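Local coordinates for coat protein (Sulfolobus turreted icosahedral virus, PDB 2BBD) that serves as the major capsid protein of an archaeal turreted icosahedral virus, probably building its icosahedral shell from double jelly-roll subunits, at residues M86-K91 against Y261-Y266; A252-N257 against A269-D274; T80-L85 against W116-A121. One frame throughout, in Å; residues are numbered along the deposited sequence.

Two helices organise these contacts. Helix 79-89 serves contacts 1 and 3, giving its earlier turns to strand 108-123 and its C-terminal end to residues 261-266; helix 250-261 packs on strand 270-284 in contact 2, and its end and the loop after it enter contact 1. Contact 3 is buried near the centre of the chain and mostly apolar, with no hydrogen bond between its two segments. Contact 2 is buried too, but side-chain amides and waters reach the strand backbone. Contact 1 lies at the surface and mixes tyrosine rings with hydroxyl and water bonds. Y88 and Y261 tie contact 1 to contact 2 through S270 and D274, while Y266 packs on I84 of contact 3.

Contact 1: residues M86-K91 against Y261-Y266; sequences MYYTTK and YQVAPY
Y87 and Y266 meet as a T-shaped pair: the edge of the Y266 ring, led by CD1, comes over one face of Y87 with the planes at 78° and 3.7 Å between Y266 CD1 and Y87 CG. In Y87, chi1 169° sets CG anti to the backbone N, and the hydroxyl at the far end of the ring donates to the loop backbone: Y87 OH lies 2.7 Å from A264 O, standing above the carbonyl plane. V263 CG2 packs beside the same ring, 3.9 Å from Y87 CZ. The neighbouring Y88 crosses Y261 at about a right angle, its edge toward the Y261 face in an offset edge-to-face pair with planes at 63°. Its hydroxyl accepts a nearly straight bond from Y266 N (3.1 Å to Y88 OH) and has a second partner in S270 OG. These tyrosines join the two halves of a double jelly-roll, the end of helix 79-89 in one half meeting the end of helix 250-261 and the loop after it in the other. The first helix closes in a Schellman motif with K91, at positive phi, as C-prime residue, and K91 CG rests 3.2 Å from Y261 O. Water 1 bridges the two backbones, donating to Y88 O at 2.6 Å and to Y261 O at 3.0 Å. The Y261 hydroxyl turns elsewhere, to D274 OD1.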
HETATM    1  N   MSE A  86      -5.981  -2.551   1.110  1.00 21.91           N
HETATM    2  CA  MSE A  86      -7.239  -2.666   0.376  1.00 21.26           C
HETATM    3  C   MSE A  86      -8.335  -3.219   1.292  1.00 20.95           C
HETATM    4  O   MSE A  86      -9.475  -2.762   1.278  1.00 21.69           O
HETATM    5  CB  MSE A  86      -7.075  -3.593  -0.835  1.00 22.55           C
HETATM    6  CG  MSE A  86      -6.126  -3.081  -1.900  1.00 24.97           C
HETATM    7 SE   MSE A  86      -6.656  -1.331  -2.564  1.00 47.06          SE
HETATM    8  CE  MSE A  86      -5.220  -0.290  -1.781  1.00 29.67           C
ATOM      9  N   TYR A  87      -7.976  -4.223   2.078  1.00 22.48           N
ATOM     10  CA  TYR A  87      -8.912  -4.846   3.002  1.00 22.82           C
ATOM     11  C   TYR A  87      -9.559  -3.782   3.890  1.00 23.30           C
ATOM     12  O   TYR A  87     -10.776  -3.720   4.012  1.00 23.84           O
ATOM     13  CB  TYR A  87      -8.168  -5.869   3.868  1.00 21.01           C
ATOM     14  CG  TYR A  87      -8.953  -6.401   5.043  1.00 21.50           C
ATOM     15  CD1 TYR A  87      -9.785  -7.516   4.915  1.00 18.87           C
ATOM     16  CD2 TYR A  87      -8.843  -5.800   6.299  1.00 19.81           C
ATOM     17  CE1 TYR A  87     -10.482  -8.024   6.020  1.00 23.66           C
ATOM     18  CE2 TYR A  87      -9.537  -6.291   7.401  1.00 20.09           C
ATOM     19  CZ  TYR A  87     -10.346  -7.398   7.261  1.00 22.93           C
ATOM     20  OH  TYR A  87     -10.996  -7.877   8.365  1.00 21.94           O
ATOM     21  N   TYR A  88      -8.735  -2.947   4.507  1.00 23.04           N
ATOM     22  CA  TYR A  88      -9.240  -1.904   5.392  1.00 25.59           C
ATOM     23  C   TYR A  88     -10.046  -0.806   4.693  1.00 26.52           C
ATOM     24  O   TYR A  88     -11.127  -0.428   5.156  1.00 26.53           O
ATOM     25  CB  TYR A  88      -8.075  -1.270   6.163  1.00 23.14           C
ATOM     26  CG  TYR A  88      -7.594  -2.106   7.330  1.00 22.97           C
ATOM     27  CD1 TYR A  88      -8.358  -2.215   8.486  1.00 22.60           C
ATOM     28  CD2 TYR A  88      -6.380  -2.788   7.277  1.00 22.93           C
ATOM     29  CE1 TYR A  88      -7.931  -2.984   9.570  1.00 24.95           C
ATOM     30  CE2 TYR A  88      -5.937  -3.565   8.358  1.00 24.62           C
ATOM     31  CZ  TYR A  88      -6.723  -3.656   9.505  1.00 26.56           C
ATOM     32  OH  TYR A  88      -6.310  -4.405  10.588  1.00 25.63           O
ATOM     33  N   THR A  89      -9.519  -0.307   3.576  1.00 25.42           N
ATOM     34  CA  THR A  89     -10.171   0.768   2.847  1.00 25.88           C
ATOM     35  C   THR A  89     -11.432   0.352   2.091  1.00 26.72           C
ATOM     36  O   THR A  89     -12.142   1.205   1.565  1.00 26.78           O
ATOM     37  CB  THR A  89      -9.174   1.445   1.874  1.00 26.44           C
ATOM     38  OG1 THR A  89      -8.677   0.484   0.938  1.00 26.33           O
ATOM     39  CG2 THR A  89      -8.003   2.023   2.652  1.00 27.28           C
ATOM     40  N   THR A  90     -11.709  -0.948   2.035  1.00 23.50           N
ATOM     41  CA  THR A  90     -12.905  -1.435   1.348  1.00 24.65           C
ATOM     42  C   THR A  90     -13.876  -2.055   2.356  1.00 23.58           C
ATOM     43  O   THR A  90     -14.859  -2.689   1.972  1.00 23.76           O
ATOM     44  CB  THR A  90     -12.569  -2.517   0.291  1.00 23.15           C
ATOM     45  OG1 THR A  90     -11.927  -3.619   0.939  1.00 22.93           O
ATOM     46  CG2 THR A  90     -11.655  -1.953  -0.791  1.00 23.12           C
ATOM     47  N   LYS A  91     -13.588  -1.869   3.643  1.00 24.31           N
ATOM     48  CA  LYS A  91     -14.413  -2.417   4.716  1.00 23.30           C
ATOM     49  C   LYS A  91     -14.413  -3.930   4.628  1.00 21.99           C
ATOM     50  O   LYS A  91     -15.430  -4.575   4.872  1.00 22.58           O
ATOM     51  CB  LYS A  91     -15.845  -1.895   4.616  1.00 23.66           C
ATOM     52  CG  LYS A  91     -15.914  -0.391   4.460  1.00 28.54           C
ATOM     53  CD  LYS A  91     -17.341   0.106   4.381  1.00 29.33           C
ATOM     54  CE  LYS A  91     -17.356   1.569   3.978  1.00 33.30           C
ATOM     55  NZ  LYS A  91     -18.736   2.098   3.953  1.00 38.39           N
ATOM     56  N   TYR A 261     -12.889   2.211   9.597  1.00 34.18           N
ATOM     57  CA  TYR A 261     -13.069   1.420   8.377  1.00 33.12           C
ATOM     58  C   TYR A 261     -14.252   0.479   8.368  1.00 33.51           C
ATOM     59  O   TYR A 261     -14.505  -0.199   7.370  1.00 33.50           O
ATOM     60  CB  TYR A 261     -11.790   0.640   8.101  1.00 32.37           C
ATOM     61  CG  TYR A 261     -10.613   1.554   7.950  1.00 28.99           C
ATOM     62  CD1 TYR A 261     -10.461   2.328   6.805  1.00 28.81           C
ATOM     63  CD2 TYR A 261      -9.692   1.712   8.983  1.00 30.55           C
ATOM     64  CE1 TYR A 261      -9.426   3.243   6.682  1.00 28.41           C
ATOM     65  CE2 TYR A 261      -8.648   2.629   8.875  1.00 30.87           C
ATOM     66  CZ  TYR A 261      -8.526   3.393   7.717  1.00 30.77           C
ATOM     67  OH  TYR A 261      -7.517   4.316   7.602  1.00 27.67           O
ATOM     68  N   GLN A 262     -14.961   0.424   9.491  1.00 33.55           N
ATOM     69  CA  GLN A 262     -16.138  -0.412   9.628  1.00 31.50           C
ATOM     70  C   GLN A 262     -15.877  -1.860   9.254  1.00 30.83           C
ATOM     71  O   GLN A 262     -16.626  -2.476   8.494  1.00 30.62           O
ATOM     72  CB  GLN A 262     -17.262   0.186   8.786  1.00 35.48           C
ATOM     73  CG  GLN A 262     -17.440   1.671   9.087  1.00 40.15           C
ATOM     74  CD  GLN A 262     -18.198   2.424   8.009  1.00 45.01           C
ATOM     75  OE1 GLN A 262     -18.092   3.649   7.906  1.00 47.28           O
ATOM     76  NE2 GLN A 262     -18.971   1.700   7.203  1.00 48.21           N
ATOM     77  N   VAL A 263     -14.804  -2.405   9.810  1.00 27.57           N
ATOM     78  CA  VAL A 263     -14.435  -3.784   9.556  1.00 27.55           C
ATOM     79  C   VAL A 263     -13.485  -4.242  10.658  1.00 27.09           C
ATOM     80  O   VAL A 263     -12.731  -3.440  11.215  1.00 27.02           O
ATOM     81  CB  VAL A 263     -13.753  -3.932   8.157  1.00 26.20           C
ATOM     82  CG1 VAL A 263     -12.410  -3.240   8.155  1.00 24.84           C
ATOM     83  CG2 VAL A 263     -13.607  -5.396   7.797  1.00 24.57           C
ATOM     84  N   ALA A 264     -13.545  -5.528  10.985  1.00 27.15           N
ATOM     85  CA  ALA A 264     -12.685  -6.099  12.006  1.00 25.92           C
ATOM     86  C   ALA A 264     -11.253  -6.113  11.466  1.00 27.07           C
ATOM     87  O   ALA A 264     -11.039  -5.960  10.261  1.00 27.41           O
ATOM     88  CB  ALA A 264     -13.142  -7.517  12.338  1.00 25.24           C
ATOM     89  N   PRO A 265     -10.256  -6.303  12.348  1.00 25.85           N
ATOM     90  CA  PRO A 265      -8.836  -6.335  11.964  1.00 25.36           C
ATOM     91  C   PRO A 265      -8.506  -7.434  10.957  1.00 24.17           C
ATOM     92  O   PRO A 265      -9.074  -8.523  11.011  1.00 25.54           O
ATOM     93  CB  PRO A 265      -8.114  -6.577  13.295  1.00 25.34           C
ATOM     94  CG  PRO A 265      -9.084  -6.075  14.326  1.00 28.33           C
ATOM     95  CD  PRO A 265     -10.409  -6.549  13.792  1.00 26.45           C
ATOM     96  N   TYR A 266      -7.578  -7.146  10.049  1.00 22.62           N
ATOM     97  CA  TYR A 266      -7.148  -8.128   9.057  1.00 22.77           C
ATOM     98  C   TYR A 266      -6.597  -9.339   9.820  1.00 22.26           C
ATOM     99  O   TYR A 266      -6.771 -10.489   9.413  1.00 22.60           O
ATOM    100  CB  TYR A 266      -6.069  -7.520   8.161  1.00 21.08           C
ATOM    101  CG  TYR A 266      -5.541  -8.480   7.142  1.00 21.70           C
ATOM    102  CD1 TYR A 266      -6.281  -8.799   6.000  1.00 19.85           C
ATOM    103  CD2 TYR A 266      -4.306  -9.099   7.329  1.00 20.03           C
ATOM    104  CE1 TYR A 266      -5.794  -9.713   5.070  1.00 21.31           C
ATOM    105  CE2 TYR A 266      -3.816 -10.010   6.407  1.00 22.93           C
ATOM    106  CZ  TYR A 266      -4.562 -10.311   5.280  1.00 21.43           C
ATOM    107  OH  TYR A 266      -4.054 -11.207   4.373  1.00 25.13           O
TER
HETATM  108  O   HOH W   1     -13.311   1.033   4.967  1.00 31.20           O

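Contact 2: residues A252-N257 against A269-D274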
ATOM      1  N   ALA A 252      -6.718  -1.028  21.215  1.00 31.82           N
ATOM      2  CA  ALA A 252      -7.401   0.255  21.101  1.00 30.45           C
ATOM      3  C   ALA A 252      -7.232   0.807  19.695  1.00 31.68           C
ATOM      4  O   ALA A 252      -8.117   1.475  19.169  1.00 30.09           O
ATOM      5  CB  ALA A 252      -6.844   1.243  22.119  1.00 32.44           C
ATOM      6  N   LEU A 253      -6.086   0.528  19.088  1.00 31.15           N
ATOM      7  CA  LEU A 253      -5.826   1.003  17.742  1.00 30.78           C
ATOM      8  C   LEU A 253      -6.756   0.236  16.795  1.00 29.84           C
ATOM      9  O   LEU A 253      -7.411   0.834  15.933  1.00 31.09           O
ATOM     10  CB  LEU A 253      -4.355   0.765  17.400  1.00 29.87           C
ATOM     11  CG  LEU A 253      -3.733   1.417  16.172  1.00 32.15           C
ATOM     12  CD1 LEU A 253      -3.953   2.929  16.184  1.00 28.23           C
ATOM     13  CD2 LEU A 253      -2.241   1.074  16.161  1.00 31.13           C
ATOM     14  N   GLN A 254      -6.837  -1.082  16.976  1.00 27.53           N
ATOM     15  CA  GLN A 254      -7.702  -1.903  16.132  1.00 28.11           C
ATOM     16  C   GLN A 254      -9.170  -1.528  16.336  1.00 29.66           C
ATOM     17  O   GLN A 254      -9.976  -1.646  15.413  1.00 28.94           O
ATOM     18  CB  GLN A 254      -7.505  -3.399  16.420  1.00 27.38           C
ATOM     19  CG  GLN A 254      -6.071  -3.907  16.211  1.00 26.85           C
ATOM     20  CD  GLN A 254      -5.993  -5.419  16.043  1.00 26.40           C
ATOM     21  OE1 GLN A 254      -6.585  -6.174  16.816  1.00 26.98           O
ATOM     22  NE2 GLN A 254      -5.250  -5.867  15.033  1.00 22.91           N
ATOM     23  N   ALA A 255      -9.520  -1.079  17.540  1.00 30.55           N
ATOM     24  CA  ALA A 255     -10.898  -0.679  17.823  1.00 30.72           C
ATOM     25  C   ALA A 255     -11.202   0.600  17.056  1.00 31.00           C
ATOM     26  O   ALA A 255     -12.304   0.786  16.544  1.00 31.09           O
ATOM     27  CB  ALA A 255     -11.089  -0.454  19.324  1.00 30.30           C
ATOM     28  N   GLU A 256     -10.208   1.479  16.989  1.00 31.40           N
ATOM     29  CA  GLU A 256     -10.318   2.747  16.274  1.00 32.71           C
ATOM     30  C   GLU A 256     -10.501   2.476  14.778  1.00 31.71           C
ATOM     31  O   GLU A 256     -11.286   3.155  14.115  1.00 30.69           O
ATOM     32  CB  GLU A 256      -9.055   3.587  16.499  1.00 35.36           C
ATOM     33  CG  GLU A 256      -9.112   4.976  15.883  1.00 39.10           C
ATOM     34  CD  GLU A 256      -7.967   5.866  16.330  1.00 41.98           C
ATOM     35  OE1 GLU A 256      -6.806   5.577  15.980  1.00 41.49           O
ATOM     36  OE2 GLU A 256      -8.228   6.862  17.040  1.00 46.13           O
ATOM     37  N   ASN A 257      -9.764   1.490  14.263  1.00 30.63           N
ATOM     38  CA  ASN A 257      -9.847   1.094  12.851  1.00 29.30           C
ATOM     39  C   ASN A 257     -11.242   0.540  12.568  1.00 29.80           C
ATOM     40  O   ASN A 257     -11.823   0.800  11.514  1.00 30.46           O
ATOM     41  CB  ASN A 257      -8.823   0.002  12.528  1.00 25.92           C
ATOM     42  CG  ASN A 257      -7.391   0.484  12.629  1.00 26.64           C
ATOM     43  OD1 ASN A 257      -6.462  -0.323  12.650  1.00 27.41           O
ATOM     44  ND2 ASN A 257      -7.201   1.800  12.687  1.00 27.90           N
ATOM     45  N   ALA A 269      -2.266  -8.888  14.147  1.00 26.24           N
ATOM     46  CA  ALA A 269      -0.972  -8.214  14.040  1.00 25.85           C
ATOM     47  C   ALA A 269      -0.909  -7.065  13.051  1.00 26.28           C
ATOM     48  O   ALA A 269       0.182  -6.650  12.649  1.00 24.33           O
ATOM     49  CB  ALA A 269       0.121  -9.238  13.715  1.00 27.96           C
ATOM     50  N   SER A 270      -2.069  -6.538  12.672  1.00 25.90           N
ATOM     51  CA  SER A 270      -2.123  -5.438  11.715  1.00 26.62           C
ATOM     52  C   SER A 270      -2.967  -4.281  12.235  1.00 26.46           C
ATOM     53  O   SER A 270      -4.010  -4.499  12.848  1.00 25.78           O
ATOM     54  CB  SER A 270      -2.726  -5.921  10.393  1.00 25.69           C
ATOM     55  OG  SER A 270      -4.096  -6.264  10.561  1.00 24.66           O
ATOM     56  N   ALA A 271      -2.514  -3.058  11.975  1.00 24.73           N
ATOM     57  CA  ALA A 271      -3.251  -1.866  12.389  1.00 24.92           C
ATOM     58  C   ALA A 271      -2.871  -0.641  11.555  1.00 25.28           C
ATOM     59  O   ALA A 271      -1.771  -0.553  11.005  1.00 25.35           O
ATOM     60  CB  ALA A 271      -3.019  -1.587  13.886  1.00 25.81           C
ATOM     61  N   ILE A 272      -3.802   0.301  11.454  1.00 26.03           N
ATOM     62  CA  ILE A 272      -3.564   1.526  10.711  1.00 25.84           C
ATOM     63  C   ILE A 272      -3.597   2.752  11.617  1.00 27.27           C
ATOM     64  O   ILE A 272      -4.474   2.887  12.474  1.00 26.24           O
ATOM     65  CB  ILE A 272      -4.607   1.723   9.609  1.00 25.15           C
ATOM     66  CG1 ILE A 272      -4.419   0.657   8.515  1.00 28.22           C
ATOM     67  CG2 ILE A 272      -4.488   3.131   9.046  1.00 26.90           C
ATOM     68  CD1 ILE A 272      -5.499   0.656   7.449  1.00 23.92           C
ATOM     69  N   ILE A 273      -2.629   3.638  11.421  1.00 28.84           N
ATOM     70  CA  ILE A 273      -2.550   4.876  12.180  1.00 30.65           C
ATOM     71  C   ILE A 273      -2.926   6.039  11.282  1.00 31.87           C
ATOM     72  O   ILE A 273      -2.146   6.424  10.409  1.00 31.90           O
ATOM     73  CB  ILE A 273      -1.118   5.176  12.699  1.00 30.36           C
ATOM     74  CG1 ILE A 273      -0.690   4.139  13.731  1.00 30.10           C
ATOM     75  CG2 ILE A 273      -1.064   6.583  13.277  1.00 30.19           C
ATOM     76  CD1 ILE A 273      -0.209   2.848  13.117  1.00 30.19           C
ATOM     77  N   ASP A 274      -4.118   6.589  11.477  1.00 34.13           N
ATOM     78  CA  ASP A 274      -4.532   7.747  10.697  1.00 34.76           C
ATOM     79  C   ASP A 274      -4.030   8.956  11.468  1.00 34.74           C
ATOM     80  O   ASP A 274      -4.611   9.349  12.479  1.00 34.35           O
ATOM     81  CB  ASP A 274      -6.053   7.796  10.546  1.00 37.38           C
ATOM     82  CG  ASP A 274      -6.582   6.711   9.626  1.00 36.64           C
ATOM     83  OD1 ASP A 274      -6.901   5.609  10.110  1.00 38.74           O
ATOM     84  OD2 ASP A 274      -6.662   6.959   8.409  1.00 40.40           O
TER
HETATM   85  O   HOH W   2      -5.730   5.003  13.578  1.00 32.87           O
HETATM   86  O   HOH W   3      -7.161  -3.109  12.746  1.00 24.64           O
HETATM   87  O   HOH W   4      -8.238   4.458  12.120  1.00 36.24           O
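With chi1 at -66°, N257 has its CG anti to its own carbonyl carbon and set toward the strand, and chi2 at 166° turns OD1 and ND2 to face the backbone N and O of I272. The amide grips that residue twice: N257 OD1 accepts from I272 N at 3.0 Å, and N257 ND2 donates to I272 O at 2.9 Å. Both bonds are close to straight, and I272 O lies almost in the amide plane, so the pair fixes the rotation of the side chain and satisfies two buried backbone groups. L253, one turn earlier, has CG anti to the backbone N and drops CD2 onto A271 CB (3.6 Å); the same methyl also reaches I273 CD1. Q254, extended beyond CG, reaches S270 with its NE2, which donates to S270 O at 2.9 Å and also to S267 O. Waters fill in the polar side: water 4 accepts from N257 ND2 and donates to D274 OD1, while water 2 donates to both E256 OE1 and I272 O and accepts from D274 N. D274 OD2 forms a salt bridge with R213, which probably eases the nearness of the E256 carboxylate. Helix 250-261 thus lies across strand 270-284, the short axes at 71°, in the connection that leads from strand 243-249 of one sheet to the facing sheet, the helix-containing F-G connection of the second jelly-roll.

Contact 3: residues T80-L85 against W116-A121; sequences TGLGIL and WEFDLA
L82 loses more surface here than any other residue, wedged from helix 79-89 against W116 and F118 of strand 108-123. The helix belongs to the connection between strand 72-78 and strand 108-123, which lie in different sheets of the first jelly-roll, and it runs nearly perpendicular to the strand, with the short axes at 85° and 8.2 Å apart. CG of L82 stands anti to the backbone N (chi1 -174°), and from there the two methyls diverge: CD1 comes within 3.9 Å of E117 O, while CD2 turns to the F118 ring. L82 CG itself presses on W116 CD1 at 3.8 Å, the two side chains crossing obliquely. The W116 indole also has the helix backbone at its rim, G83 N lying 3.7 Å from W116 CD1 and near the ring plane. Its NE1 finds a hydrogen-bond partner in G79 O, at the start of the same helix, which helps set the turn of the indole. F64 meets both aromatic rings edge-to-face and also touches L82, extending the apolar layer. Over the face of F118, L82 CD2 makes a CH-pi contact, 3.9 Å from the ring centroid and 30° off its normal, nearest to F118 CZ and CE2.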
ATOM      1  N   THR A  80       1.403  -7.993  -0.365  1.00 20.78           N
ATOM      2  CA  THR A  80       0.812  -8.198   0.959  1.00 21.29           C
ATOM      3  C   THR A  80       0.343  -6.893   1.611  1.00 21.39           C
ATOM      4  O   THR A  80      -0.818  -6.765   1.992  1.00 21.60           O
ATOM      5  CB  THR A  80       1.818  -8.878   1.917  1.00 20.47           C
ATOM      6  OG1 THR A  80       2.028 -10.233   1.512  1.00 19.61           O
ATOM      7  CG2 THR A  80       1.289  -8.854   3.345  1.00 17.55           C
ATOM      8  N   GLY A  81       1.255  -5.931   1.728  1.00 23.52           N
ATOM      9  CA  GLY A  81       0.919  -4.657   2.342  1.00 21.22           C
ATOM     10  C   GLY A  81      -0.187  -3.881   1.653  1.00 22.88           C
ATOM     11  O   GLY A  81      -1.106  -3.370   2.312  1.00 22.06           O
ATOM     12  N   LEU A  82      -0.105  -3.771   0.328  1.00 21.26           N
ATOM     13  CA  LEU A  82      -1.124  -3.043  -0.417  1.00 20.06           C
ATOM     14  C   LEU A  82      -2.463  -3.772  -0.299  1.00 19.39           C
ATOM     15  O   LEU A  82      -3.525  -3.132  -0.266  1.00 19.71           O
ATOM     16  CB  LEU A  82      -0.722  -2.908  -1.892  1.00 18.71           C
ATOM     17  CG  LEU A  82      -1.633  -2.046  -2.780  1.00 20.08           C
ATOM     18  CD1 LEU A  82      -1.753  -0.635  -2.186  1.00 18.83           C
ATOM     19  CD2 LEU A  82      -1.058  -1.984  -4.205  1.00 18.67           C
ATOM     20  N   GLY A  83      -2.394  -5.105  -0.239  1.00 18.38           N
ATOM     21  CA  GLY A  83      -3.588  -5.932  -0.120  1.00 18.96           C
ATOM     22  C   GLY A  83      -4.272  -5.714   1.223  1.00 20.52           C
ATOM     23  O   GLY A  83      -5.496  -5.619   1.311  1.00 21.25           O
ATOM     24  N   ILE A  84      -3.478  -5.630   2.282  1.00 20.66           N
ATOM     25  CA  ILE A  84      -4.045  -5.394   3.599  1.00 21.70           C
ATOM     26  C   ILE A  84      -4.642  -3.979   3.614  1.00 19.99           C
ATOM     27  O   ILE A  84      -5.692  -3.748   4.215  1.00 20.37           O
ATOM     28  CB  ILE A  84      -2.969  -5.585   4.703  1.00 19.08           C
ATOM     29  CG1 ILE A  84      -2.582  -7.065   4.774  1.00 17.90           C
ATOM     30  CG2 ILE A  84      -3.500  -5.125   6.063  1.00 21.05           C
ATOM     31  CD1 ILE A  84      -1.331  -7.353   5.581  1.00 18.22           C
ATOM     32  N   LEU A  85      -3.996  -3.040   2.927  1.00 21.37           N
ATOM     33  CA  LEU A  85      -4.524  -1.683   2.869  1.00 21.29           C
ATOM     34  C   LEU A  85      -5.876  -1.724   2.148  1.00 22.36           C
ATOM     35  O   LEU A  85      -6.816  -1.026   2.530  1.00 24.93           O
ATOM     36  CB  LEU A  85      -3.561  -0.746   2.125  1.00 21.45           C
ATOM     37  CG  LEU A  85      -3.979   0.734   2.086  1.00 25.57           C
ATOM     38  CD1 LEU A  85      -3.993   1.297   3.503  1.00 25.57           C
ATOM     39  CD2 LEU A  85      -3.017   1.535   1.211  1.00 22.97           C
ATOM     40  N   TRP A 116      -6.154  -4.994  -6.369  1.00 20.61           N
ATOM     41  CA  TRP A 116      -5.325  -3.964  -5.745  1.00 21.50           C
ATOM     42  C   TRP A 116      -5.573  -2.689  -6.532  1.00 22.85           C
ATOM     43  O   TRP A 116      -5.775  -2.737  -7.747  1.00 24.16           O
ATOM     44  CB  TRP A 116      -3.840  -4.265  -5.868  1.00 18.98           C
ATOM     45  CG  TRP A 116      -3.343  -5.473  -5.169  1.00 18.60           C
ATOM     46  CD1 TRP A 116      -2.792  -5.531  -3.921  1.00 16.99           C
ATOM     47  CD2 TRP A 116      -3.204  -6.779  -5.732  1.00 19.66           C
ATOM     48  NE1 TRP A 116      -2.301  -6.789  -3.681  1.00 17.43           N
ATOM     49  CE2 TRP A 116      -2.538  -7.577  -4.776  1.00 17.22           C
ATOM     50  CE3 TRP A 116      -3.572  -7.355  -6.957  1.00 19.88           C
ATOM     51  CZ2 TRP A 116      -2.222  -8.920  -5.009  1.00 19.93           C
ATOM     52  CZ3 TRP A 116      -3.259  -8.700  -7.184  1.00 17.15           C
ATOM     53  CH2 TRP A 116      -2.588  -9.461  -6.213  1.00 18.03           C
ATOM     54  N   GLU A 117      -5.556  -1.552  -5.846  1.00 25.00           N
ATOM     55  CA  GLU A 117      -5.745  -0.273  -6.515  1.00 25.36           C
ATOM     56  C   GLU A 117      -4.668   0.698  -6.085  1.00 25.49           C
ATOM     57  O   GLU A 117      -4.180   0.643  -4.953  1.00 26.95           O
ATOM     58  CB  GLU A 117      -7.112   0.333  -6.200  1.00 28.44           C
ATOM     59  CG  GLU A 117      -8.276  -0.465  -6.728  1.00 31.73           C
ATOM     60  CD  GLU A 117      -9.572   0.327  -6.751  1.00 35.71           C
ATOM     61  OE1 GLU A 117      -9.859   1.048  -5.765  1.00 38.07           O
ATOM     62  OE2 GLU A 117     -10.309   0.216  -7.755  1.00 36.67           O
ATOM     63  N   PHE A 118      -4.294   1.574  -7.009  1.00 25.12           N
ATOM     64  CA  PHE A 118      -3.286   2.586  -6.763  1.00 22.07           C
ATOM     65  C   PHE A 118      -3.965   3.940  -6.934  1.00 24.78           C
ATOM     66  O   PHE A 118      -4.470   4.275  -8.011  1.00 23.39           O
ATOM     67  CB  PHE A 118      -2.123   2.460  -7.759  1.00 22.29           C
ATOM     68  CG  PHE A 118      -1.453   1.113  -7.747  1.00 21.62           C
ATOM     69  CD1 PHE A 118      -2.064   0.009  -8.333  1.00 22.37           C
ATOM     70  CD2 PHE A 118      -0.233   0.938  -7.103  1.00 20.69           C
ATOM     71  CE1 PHE A 118      -1.474  -1.258  -8.274  1.00 23.15           C
ATOM     72  CE2 PHE A 118       0.369  -0.312  -7.033  1.00 20.69           C
ATOM     73  CZ  PHE A 118      -0.254  -1.417  -7.620  1.00 22.85           C
ATOM     74  N   ASP A 119      -4.006   4.706  -5.857  1.00 23.67           N
ATOM     75  CA  ASP A 119      -4.608   6.021  -5.903  1.00 25.23           C
ATOM     76  C   ASP A 119      -3.495   6.982  -6.314  1.00 25.22           C
ATOM     77  O   ASP A 119      -2.501   7.120  -5.615  1.00 26.57           O
ATOM     78  CB  ASP A 119      -5.171   6.372  -4.525  1.00 25.35           C
ATOM     79  CG  ASP A 119      -5.869   7.718  -4.497  1.00 28.37           C
ATOM     80  OD1 ASP A 119      -6.505   8.012  -3.466  1.00 34.83           O
ATOM     81  OD2 ASP A 119      -5.782   8.482  -5.487  1.00 28.16           O
ATOM     82  N   LEU A 120      -3.652   7.615  -7.471  1.00 27.67           N
ATOM     83  CA  LEU A 120      -2.653   8.559  -7.958  1.00 29.41           C
ATOM     84  C   LEU A 120      -3.125   9.997  -7.823  1.00 30.02           C
ATOM     85  O   LEU A 120      -2.618  10.871  -8.518  1.00 32.84           O
ATOM     86  CB  LEU A 120      -2.322   8.299  -9.430  1.00 31.33           C
ATOM     87  CG  LEU A 120      -1.460   7.090  -9.801  1.00 33.52           C
ATOM     88  CD1 LEU A 120      -2.229   5.811  -9.555  1.00 35.05           C
ATOM     89  CD2 LEU A 120      -1.056   7.196 -11.261  1.00 32.23           C
ATOM     90  N   ALA A 121      -4.089  10.242  -6.940  1.00 30.28           N
ATOM     91  CA  ALA A 121      -4.623  11.589  -6.761  1.00 30.03           C
ATOM     92  C   ALA A 121      -5.098  12.023  -8.150  1.00 30.40           C
ATOM     93  O   ALA A 121      -6.052  11.452  -8.688  1.00 32.15           O
ATOM     94  CB  ALA A 121      -3.527  12.518  -6.237  1.00 27.96           C
TER